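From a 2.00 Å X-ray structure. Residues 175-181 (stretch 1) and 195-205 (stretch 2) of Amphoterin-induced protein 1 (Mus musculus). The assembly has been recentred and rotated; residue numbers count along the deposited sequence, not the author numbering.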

# COMPACT_ATOMS: atom_id res chain seq x y z
N LEU B 175 11.49 22.45 17.96
CA LEU B 175 10.38 23.41 17.83
C LEU B 175 10.08 24.11 19.16
O LEU B 175 9.88 23.47 20.19
CB LEU B 175 9.12 22.74 17.29
CG LEU B 175 9.25 22.20 15.87
CD1 LEU B 175 7.94 21.55 15.44
CD2 LEU B 175 9.65 23.31 14.89
N LYS B 176 10.08 25.44 19.13
CA LYS B 176 9.82 26.20 20.35
C LYS B 176 8.52 26.96 20.22
O LYS B 176 7.83 27.15 21.21
CB LYS B 176 10.98 27.16 20.69
N LYS B 177 8.20 27.39 19.01
CA LYS B 177 7.04 28.20 18.71
C LYS B 177 6.17 27.55 17.63
O LYS B 177 6.72 26.98 16.69
CB LYS B 177 7.47 29.60 18.27
N LEU B 178 4.87 27.65 17.76
CA LEU B 178 3.99 27.18 16.71
C LEU B 178 3.10 28.30 16.23
O LEU B 178 2.78 29.21 17.00
CB LEU B 178 3.13 26.02 17.25
CG LEU B 178 3.93 24.80 17.72
CD1 LEU B 178 2.99 23.82 18.40
CD2 LEU B 178 4.67 24.13 16.56
N PRO B 179 2.67 28.22 14.97
CA PRO B 179 1.69 29.14 14.45
C PRO B 179 0.30 28.65 14.84
O PRO B 179 -0.38 28.03 14.03
CB PRO B 179 1.90 29.06 12.94
CG PRO B 179 2.28 27.64 12.70
CD PRO B 179 3.07 27.23 13.94
N LEU B 180 -0.11 28.96 16.06
CA LEU B 180 -1.31 28.39 16.66
C LEU B 180 -2.60 28.79 15.97
O LEU B 180 -3.48 27.96 15.82
CB LEU B 180 -1.40 28.78 18.13
CG LEU B 180 -0.27 28.29 19.04
CD1 LEU B 180 -0.43 28.91 20.42
CD2 LEU B 180 -0.22 26.75 19.12
N THR B 181 -2.73 30.05 15.56
CA THR B 181 -3.92 30.51 14.84
C THR B 181 -4.06 29.81 13.50
O THR B 181 -5.18 29.57 13.02
CB THR B 181 -3.89 32.03 14.60
OG1 THR B 181 -3.68 32.69 15.84
CG2 THR B 181 -5.22 32.51 14.04
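Stretch 2 (195-205) YLHNNPLECDC

Stretch 2 lies along the first part of stretch 1 as an irregular, bending segment, and the contact buries 453 Å² with both sides summed. The direction follows from the CA pairs that are nearest across the contact: Leu 175 CA lies 5.4 Å from Asn 199 CA, and Lys 176 CA lies 4.0 Å from Leu 201 CA. Both chains advance in the same sense through this pair of positions, so the local run is parallel. With little regular structure on either side, the packing is best described residue by residue.

Tyr 195 opens the stretch with phi/psi of -98/120 and remains out of reach, its side chain coming no nearer than 9.1 Å. Leu 196, at -126/11, is the first residue to make contact. Its CA-to-CB bond points toward stretch 1, and the m,t rotamer (chi1 -57°, chi2 173°) brings its end against two leucines: Leu 196 CD1 lies 3.7 Å from Leu 178 CD1, and Leu 196 CD2 lies 4.3 Å from Leu 175 CD1 and 4.4 Å from Leu 178 CD2. His 197 and Asn 198 then carry the chain past without touching stretch 1. Asn 198 has a positive phi (60/46), a left-handed conformation that interrupts the path.

At Asn 199 the backbone is extended again (-129/150), and the CA-to-CB bond points toward stretch 1. Its amide works in two directions. Asn 199 OD1 accepts a hydrogen bond from Leu 175 N at 3.1 Å, with an N-H...acceptor angle of 165°, while Asn 199 ND2 donates to Leu 196 O at 3.1 Å and 172°. The same side chain therefore ties stretch 2 to itself and to the start of stretch 1.

Pro 200 (-81/58) brings its backbone close to Leu 175: Pro 200 C is 3.2 Å from Leu 175 O. Pro 200 O faces Lys 176 CA at 3.5 Å, and the angle of 158° at the hydrogen supports a CA-H...O contact. Leu 201 N, although 3.3 Å from Leu 175 O, has a poor angle for bonding to it and instead makes a weak hydrogen bond to Asn 199 O at 2.9 Å. The CA-to-CB bond of Leu 201 points sideways, but the end of the side chain comes nearer, with Leu 201 CD2 3.9 Å from Leu 175 CB and 3.7 Å from Leu 178 CG. Together with Leu 196, it makes an apolar cluster with Leu 175 and Leu 178.

Glu 202 (-67/131) supplies the shortest polar link, a hydrogen bond from Glu 202 N to Lys 176 O at 2.8 Å and 171°. Lys 176 O also meets Leu 201 CA at 3.5 Å, in a CA-H...O contact with an angle of 137°. Cys 203 points away. Asp 204 turns back toward stretch 1, with Asp 204 OD2 4.1 Å from Leu 180 CD1, and occupies the N-cap position of the helix that Cys 205 enters, pointing away.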

# COMPACT_ATOMS: atom_id res chain seq x y z
N TYR B 195 2.14 15.54 14.17
CA TYR B 195 2.82 15.07 15.37
C TYR B 195 3.86 16.10 15.83
O TYR B 195 4.80 16.44 15.10
CB TYR B 195 3.44 13.67 15.18
CG TYR B 195 2.47 12.54 14.85
CD1 TYR B 195 1.79 11.84 15.85
CD2 TYR B 195 2.24 12.14 13.55
CE1 TYR B 195 0.92 10.80 15.56
CE2 TYR B 195 1.34 11.12 13.25
CZ TYR B 195 0.68 10.46 14.25
OH TYR B 195 -0.18 9.43 13.96
N LEU B 196 3.69 16.62 17.05
CA LEU B 196 4.51 17.69 17.57
C LEU B 196 5.13 17.35 18.92
O LEU B 196 5.71 18.23 19.57
CB LEU B 196 3.67 18.98 17.69
CG LEU B 196 3.00 19.49 16.40
CD1 LEU B 196 2.05 20.67 16.68
CD2 LEU B 196 4.02 19.91 15.32
N HIS B 197 5.05 16.09 19.32
CA HIS B 197 5.48 15.67 20.66
C HIS B 197 7.01 15.63 20.72
O HIS B 197 7.69 15.56 19.69
CB HIS B 197 4.89 14.30 21.07
CG HIS B 197 5.17 13.20 20.09
ND1 HIS B 197 6.23 12.33 20.24
CD2 HIS B 197 4.57 12.88 18.93
CE1 HIS B 197 6.26 11.51 19.21
NE2 HIS B 197 5.26 11.82 18.40
N ASN B 198 7.52 15.69 21.93
CA ASN B 198 8.95 15.65 22.19
C ASN B 198 9.72 16.79 21.52
O ASN B 198 10.77 16.61 20.89
CB ASN B 198 9.52 14.26 21.85
CG ASN B 198 10.85 13.99 22.58
OD1 ASN B 198 11.04 14.45 23.71
ND2 ASN B 198 11.78 13.29 21.92
N ASN B 199 9.15 17.99 21.66
CA ASN B 199 9.77 19.23 21.25
C ASN B 199 9.69 20.16 22.45
O ASN B 199 8.74 20.11 23.24
CB ASN B 199 9.01 19.89 20.10
CG ASN B 199 9.35 19.32 18.74
OD1 ASN B 199 10.42 19.59 18.20
ND2 ASN B 199 8.43 18.56 18.17
N PRO B 200 10.67 21.06 22.55
CA PRO B 200 10.73 22.06 23.63
C PRO B 200 9.83 23.28 23.36
O PRO B 200 10.30 24.40 23.32
CB PRO B 200 12.21 22.46 23.61
CG PRO B 200 12.57 22.37 22.15
CD PRO B 200 11.82 21.17 21.63
N LEU B 201 8.54 23.05 23.18
CA LEU B 201 7.58 24.11 22.88
C LEU B 201 7.46 25.02 24.08
O LEU B 201 7.45 24.54 25.20
CB LEU B 201 6.21 23.48 22.56
CG LEU B 201 6.23 22.51 21.37
CD1 LEU B 201 4.96 21.68 21.35
CD2 LEU B 201 6.43 23.30 20.06
N GLU B 202 7.38 26.33 23.87
CA GLU B 202 7.17 27.27 24.99
C GLU B 202 5.77 27.07 25.57
O GLU B 202 4.78 27.04 24.84
CB GLU B 202 7.28 28.73 24.52
CG GLU B 202 8.70 29.30 24.39
CD GLU B 202 8.69 30.82 24.08
OE1 GLU B 202 8.93 31.21 22.90
OE2 GLU B 202 8.41 31.61 25.01
N CYS B 203 5.67 26.95 26.89
CA CYS B 203 4.38 26.86 27.55
C CYS B 203 3.65 28.19 27.46
O CYS B 203 4.21 29.24 27.78
CB CYS B 203 4.53 26.46 29.03
SG CYS B 203 5.37 24.84 29.35
N ASP B 204 2.41 28.15 26.96
CA ASP B 204 1.46 29.24 27.12
C ASP B 204 0.04 28.70 26.99
O ASP B 204 -0.16 27.57 26.51
CB ASP B 204 1.73 30.37 26.13
CG ASP B 204 0.99 30.20 24.84
OD1 ASP B 204 0.24 31.12 24.46
OD2 ASP B 204 1.13 29.16 24.20
N CYS B 205 -0.95 29.48 27.42
CA CYS B 205 -2.33 28.97 27.50
C CYS B 205 -2.97 28.71 26.13
O CYS B 205 -3.81 27.81 26.01
CB CYS B 205 -3.22 29.92 28.33
SG CYS B 205 -2.76 30.01 30.08